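Prephenate dehydrogenase (Corynebacterium glutamicum ATCC 13032, PDB 3KTD) probably oxidises prephenate with NAD+ or NADP+ as the electron acceptor, a dehydrogenase step of tyrosine biosynthesis. Local coordinates at residues A[24-38]-A[50-64]. Numbering follows the deposited sequence. Where two conformers were deposited one is given.
Sequences LRDLHAANHSVFGYN and EGFDVSADLEATLQR
Phe-35 and Arg-64 meet flat against each other: the guanidinium lies on one face of the ring, Arg-64 CZ 3.6 Å from the Phe-35 centroid and the planes only 2° apart, a stacked cation-pi pair. With CG between its backbone N and carbonyl carbon (chi1 66°), Phe-35 holds its ring against the guanidinium. Arginine suits this place because its extended chain runs past the ring in the opposite direction and still grips Asp-53 end-on. Arg-64 NH2 reaches Asp-53 OD2 at 2.8 Å, and NH1 joins it from the same face of the carboxylate, which helps fix the guanidinium's rotation.

Beside this pair strands 34-37 and 54-55 run parallel: Gly-36 N donates to Asp-53 O, Gly-36 O accepts from Ser-55 N, and Asn-38 N binds Ser-55 O at 3.0 Å. Phe-35, Gly-36, Tyr-37 and Phe-52 form the buried, tightly packed part. On the Phe-35 face of the sheet, Leu-58 CD1 makes a CH-pi contact over the Tyr-37 ring, and Thr-61 CG2 packs on Phe-35. Asp-57, N-cap of helix 58-67, suits its place because OD1 can accept from Ala-60 N. On the other face, Leu-24 CD2 touches Val-54 CG2 at 3.7 Å and also Phe-52, whose ring meets Trp-134.

The margin is more open. Exposed His-28 receives the edge of Phe-52 on its face, a T-shaped pair, and water 2 accepts from Asp-53 N. Arg-25 NH1 takes Glu-50 OE2 at 3.0 Å, nearly in the guanidinium plane but well above the carboxylate plane; NH2 takes OE1 on its syn side, and NE hydrogen-bonds Ser-137 OG. Gly-51 turns with positive phi after helix 41-49, where a CB would jam against the preceding carbonyl O.

With helix 41-49, these strands form the beta-alpha-beta unit at the edge of the mixed sheet, in its parallel part, consistent with a Rossmann-type NAD+-binding domain.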
# COMPACT_ATOMS: atom_id res chain seq x y z
N LEU A 24 -13.30 -9.76 -23.88
CA LEU A 24 -14.33 -9.87 -24.91
C LEU A 24 -14.77 -8.48 -25.33
O LEU A 24 -14.91 -8.20 -26.53
CB LEU A 24 -15.54 -10.65 -24.39
CG LEU A 24 -16.77 -10.78 -25.31
CD1 LEU A 24 -16.54 -11.79 -26.39
CD2 LEU A 24 -18.00 -11.16 -24.52
N ARG A 25 -14.98 -7.61 -24.35
CA ARG A 25 -15.45 -6.26 -24.62
C ARG A 25 -14.42 -5.45 -25.42
O ARG A 25 -14.79 -4.77 -26.38
CB ARG A 25 -15.79 -5.51 -23.33
CG ARG A 25 -17.05 -5.95 -22.61
CD ARG A 25 -17.20 -5.14 -21.31
NE ARG A 25 -18.44 -5.40 -20.57
CZ ARG A 25 -19.64 -4.92 -20.90
NH1 ARG A 25 -19.80 -4.16 -21.98
NH2 ARG A 25 -20.69 -5.22 -20.14
N ASP A 26 -13.15 -5.51 -25.01
CA ASP A 26 -12.10 -4.75 -25.69
C ASP A 26 -11.85 -5.27 -27.11
O ASP A 26 -11.60 -4.48 -28.02
CB ASP A 26 -10.79 -4.75 -24.88
CG ASP A 26 -10.82 -3.78 -23.69
OD1 ASP A 26 -11.63 -2.82 -23.69
OD2 ASP A 26 -10.00 -3.97 -22.76
N LEU A 27 -11.91 -6.58 -27.29
CA LEU A 27 -11.72 -7.19 -28.60
C LEU A 27 -12.87 -6.84 -29.53
O LEU A 27 -12.67 -6.68 -30.73
CB LEU A 27 -11.61 -8.71 -28.50
CG LEU A 27 -10.28 -9.26 -27.98
CD1 LEU A 27 -10.35 -10.77 -27.86
CD2 LEU A 27 -9.11 -8.85 -28.87
N HIS A 28 -14.07 -6.72 -28.96
CA HIS A 28 -15.26 -6.37 -29.72
C HIS A 28 -15.18 -4.91 -30.13
O HIS A 28 -15.49 -4.57 -31.27
CB HIS A 28 -16.51 -6.63 -28.88
CG HIS A 28 -17.80 -6.49 -29.63
ND1 HIS A 28 -18.26 -7.46 -30.50
CD2 HIS A 28 -18.74 -5.52 -29.61
CE1 HIS A 28 -19.42 -7.08 -31.00
NE2 HIS A 28 -19.74 -5.91 -30.47
N ALA A 29 -14.76 -4.07 -29.19
CA ALA A 29 -14.56 -2.64 -29.43
C ALA A 29 -13.56 -2.46 -30.58
O ALA A 29 -13.85 -1.77 -31.56
CB ALA A 29 -14.07 -1.92 -28.16
N ALA A 30 -12.41 -3.12 -30.46
CA ALA A 30 -11.37 -3.11 -31.50
C ALA A 30 -11.79 -3.83 -32.78
O ALA A 30 -11.00 -3.94 -33.71
CB ALA A 30 -10.06 -3.71 -30.96
N ASN A 31 -13.02 -4.36 -32.80
CA ASN A 31 -13.63 -4.96 -33.99
C ASN A 31 -13.02 -6.28 -34.46
O ASN A 31 -13.15 -6.61 -35.64
CB ASN A 31 -13.68 -3.95 -35.16
CG ASN A 31 -14.57 -4.43 -36.31
OD1 ASN A 31 -15.52 -5.19 -36.12
ND2 ASN A 31 -14.25 -3.98 -37.53
N HIS A 32 -12.38 -7.04 -33.57
CA HIS A 32 -11.80 -8.34 -33.91
C HIS A 32 -12.83 -9.45 -33.66
O HIS A 32 -13.64 -9.35 -32.74
CB HIS A 32 -10.56 -8.62 -33.04
CG HIS A 32 -9.39 -7.73 -33.33
ND1 HIS A 32 -9.06 -6.66 -32.54
CD2 HIS A 32 -8.47 -7.76 -34.33
CE1 HIS A 32 -7.99 -6.06 -33.03
NE2 HIS A 32 -7.61 -6.71 -34.11
N SER A 33 -12.78 -10.51 -34.47
CA SER A 33 -13.68 -11.65 -34.34
C SER A 33 -13.49 -12.33 -32.99
O SER A 33 -12.40 -12.80 -32.68
CB SER A 33 -13.40 -12.65 -35.47
OG SER A 33 -14.28 -13.76 -35.39
N VAL A 34 -14.55 -12.39 -32.19
CA VAL A 34 -14.48 -12.99 -30.86
C VAL A 34 -15.83 -13.51 -30.36
O VAL A 34 -16.89 -12.96 -30.68
CB VAL A 34 -13.92 -11.98 -29.83
CG1 VAL A 34 -14.87 -10.79 -29.68
CG2 VAL A 34 -13.69 -12.64 -28.48
N PHE A 35 -15.77 -14.58 -29.57
CA PHE A 35 -16.96 -15.16 -28.95
C PHE A 35 -16.54 -15.89 -27.67
O PHE A 35 -15.36 -16.13 -27.46
CB PHE A 35 -17.72 -16.07 -29.94
CG PHE A 35 -16.96 -17.31 -30.35
CD1 PHE A 35 -15.87 -17.23 -31.20
CD2 PHE A 35 -17.37 -18.56 -29.91
CE1 PHE A 35 -15.18 -18.37 -31.58
CE2 PHE A 35 -16.68 -19.71 -30.29
CZ PHE A 35 -15.58 -19.61 -31.12
N GLY A 36 -17.49 -16.23 -26.80
CA GLY A 36 -17.11 -16.85 -25.54
C GLY A 36 -18.19 -17.61 -24.79
O GLY A 36 -19.34 -17.67 -25.22
N TYR A 37 -17.78 -18.18 -23.67
CA TYR A 37 -18.64 -19.02 -22.85
C TYR A 37 -18.66 -18.55 -21.41
O TYR A 37 -17.62 -18.26 -20.82
CB TYR A 37 -18.17 -20.48 -22.95
CG TYR A 37 -18.54 -21.36 -21.78
CD1 TYR A 37 -19.83 -21.82 -21.59
CD2 TYR A 37 -17.57 -21.76 -20.86
CE1 TYR A 37 -20.17 -22.64 -20.52
CE2 TYR A 37 -17.89 -22.57 -19.79
CZ TYR A 37 -19.20 -23.01 -19.62
OH TYR A 37 -19.51 -23.81 -18.54
N ASN A 38 -19.87 -18.45 -20.86
CA ASN A 38 -20.11 -18.18 -19.45
C ASN A 38 -20.96 -19.33 -18.95
O ASN A 38 -21.94 -19.70 -19.61
CB ASN A 38 -20.86 -16.86 -19.28
CG ASN A 38 -20.95 -16.40 -17.82
OD1 ASN A 38 -20.68 -17.17 -16.89
ND2 ASN A 38 -21.32 -15.14 -17.61
N GLU A 50 -26.69 -7.52 -24.90
CA GLU A 50 -25.95 -6.26 -25.04
C GLU A 50 -25.21 -6.17 -26.39
O GLU A 50 -24.64 -5.12 -26.71
CB GLU A 50 -24.97 -6.10 -23.88
CG GLU A 50 -24.30 -4.73 -23.76
CD GLU A 50 -23.43 -4.61 -22.52
OE1 GLU A 50 -23.44 -5.55 -21.69
OE2 GLU A 50 -22.74 -3.58 -22.37
N GLY A 51 -25.24 -7.25 -27.18
CA GLY A 51 -24.61 -7.27 -28.51
C GLY A 51 -23.49 -8.29 -28.68
O GLY A 51 -23.07 -8.55 -29.81
N PHE A 52 -23.01 -8.87 -27.58
CA PHE A 52 -21.89 -9.82 -27.63
C PHE A 52 -22.30 -11.23 -28.05
O PHE A 52 -23.46 -11.61 -27.94
CB PHE A 52 -21.20 -9.87 -26.27
CG PHE A 52 -20.73 -8.54 -25.80
CD1 PHE A 52 -19.62 -7.95 -26.37
CD2 PHE A 52 -21.39 -7.87 -24.80
CE1 PHE A 52 -19.17 -6.71 -25.94
CE2 PHE A 52 -20.95 -6.63 -24.35
CZ PHE A 52 -19.83 -6.05 -24.93
N ASP A 53 -21.33 -12.01 -28.53
CA ASP A 53 -21.57 -13.38 -29.01
C ASP A 53 -21.13 -14.39 -27.93
O ASP A 53 -19.98 -14.82 -27.88
CB ASP A 53 -20.84 -13.60 -30.34
CG ASP A 53 -21.06 -14.98 -30.92
OD1 ASP A 53 -21.63 -15.82 -30.19
OD2 ASP A 53 -20.66 -15.24 -32.08
N VAL A 54 -22.08 -14.76 -27.06
CA VAL A 54 -21.79 -15.58 -25.89
C VAL A 54 -22.76 -16.76 -25.76
O VAL A 54 -23.91 -16.67 -26.17
CB VAL A 54 -21.86 -14.71 -24.60
CG1 VAL A 54 -21.61 -15.54 -23.37
CG2 VAL A 54 -20.87 -13.56 -24.68
N SER A 55 -22.27 -17.86 -25.20
CA SER A 55 -23.06 -19.07 -25.00
C SER A 55 -22.83 -19.64 -23.60
O SER A 55 -21.86 -19.29 -22.93
CB SER A 55 -22.69 -20.13 -26.06
OG SER A 55 -23.36 -21.36 -25.84
N ALA A 56 -23.74 -20.48 -23.14
CA ALA A 56 -23.58 -21.15 -21.85
C ALA A 56 -23.44 -22.65 -22.08
O ALA A 56 -23.52 -23.45 -21.15
CB ALA A 56 -24.76 -20.84 -20.93
N ASP A 57 -23.18 -23.01 -23.34
CA ASP A 57 -23.05 -24.39 -23.78
C ASP A 57 -21.56 -24.65 -24.09
O ASP A 57 -21.09 -24.35 -25.20
CB ASP A 57 -23.93 -24.58 -25.02
CG ASP A 57 -24.00 -26.01 -25.49
OD1 ASP A 57 -23.16 -26.83 -25.07
OD2 ASP A 57 -24.90 -26.33 -26.31
N LEU A 58 -20.84 -25.19 -23.12
CA LEU A 58 -19.40 -25.43 -23.28
C LEU A 58 -19.06 -26.38 -24.42
O LEU A 58 -18.12 -26.14 -25.18
CB LEU A 58 -18.78 -25.95 -21.99
CG LEU A 58 -17.27 -26.18 -22.05
CD1 LEU A 58 -16.50 -24.89 -22.29
CD2 LEU A 58 -16.82 -26.84 -20.79
N GLU A 59 -19.82 -27.46 -24.55
CA GLU A 59 -19.59 -28.42 -25.63
C GLU A 59 -19.76 -27.75 -27.00
O GLU A 59 -18.96 -27.97 -27.91
CB GLU A 59 -20.53 -29.63 -25.53
CG GLU A 59 -20.07 -30.81 -26.40
CD GLU A 59 -21.18 -31.80 -26.76
OE1 GLU A 59 -22.37 -31.49 -26.54
OE2 GLU A 59 -20.84 -32.89 -27.29
N ALA A 60 -20.81 -26.93 -27.14
CA ALA A 60 -21.09 -26.26 -28.41
C ALA A 60 -20.00 -25.26 -28.76
O ALA A 60 -19.57 -25.18 -29.92
CB ALA A 60 -22.44 -25.58 -28.37
N THR A 61 -19.54 -24.51 -27.75
CA THR A 61 -18.50 -23.50 -27.95
C THR A 61 -17.21 -24.13 -28.45
O THR A 61 -16.61 -23.65 -29.41
CB THR A 61 -18.21 -22.71 -26.67
OG1 THR A 61 -19.40 -22.03 -26.24
CG2 THR A 61 -17.11 -21.68 -26.91
N LEU A 62 -16.79 -25.22 -27.80
CA LEU A 62 -15.55 -25.90 -28.17
C LEU A 62 -15.64 -26.56 -29.55
O LEU A 62 -14.65 -26.61 -30.28
CB LEU A 62 -15.17 -26.93 -27.11
CG LEU A 62 -14.76 -26.34 -25.75
CD1 LEU A 62 -14.69 -27.42 -24.67
CD2 LEU A 62 -13.44 -25.61 -25.85
N GLN A 63 -16.83 -27.05 -29.91
CA GLN A 63 -17.05 -27.64 -31.24
C GLN A 63 -16.79 -26.60 -32.33
O GLN A 63 -16.12 -26.88 -33.33
CB GLN A 63 -18.48 -28.18 -31.35
CG GLN A 63 -18.76 -28.88 -32.69
CD GLN A 63 -20.19 -29.43 -32.79
OE1 GLN A 63 -21.16 -28.77 -32.41
NE2 GLN A 63 -20.31 -30.64 -33.33
N ARG A 64 -17.34 -25.41 -32.12
CA ARG A 64 -17.19 -24.27 -33.02
C ARG A 64 -15.76 -23.76 -32.99
O ARG A 64 -15.20 -23.40 -34.02
CB ARG A 64 -18.15 -23.15 -32.60
CG ARG A 64 -18.00 -21.83 -33.36
CD ARG A 64 -18.98 -20.79 -32.84
NE ARG A 64 -18.63 -19.42 -33.22
CZ ARG A 64 -19.27 -18.33 -32.80
NH1 ARG A 64 -20.32 -18.43 -31.97
NH2 ARG A 64 -18.87 -17.13 -33.20
O HOH W 1 -16.37 -16.54 -35.36
O HOH W 2 -18.98 -10.47 -29.99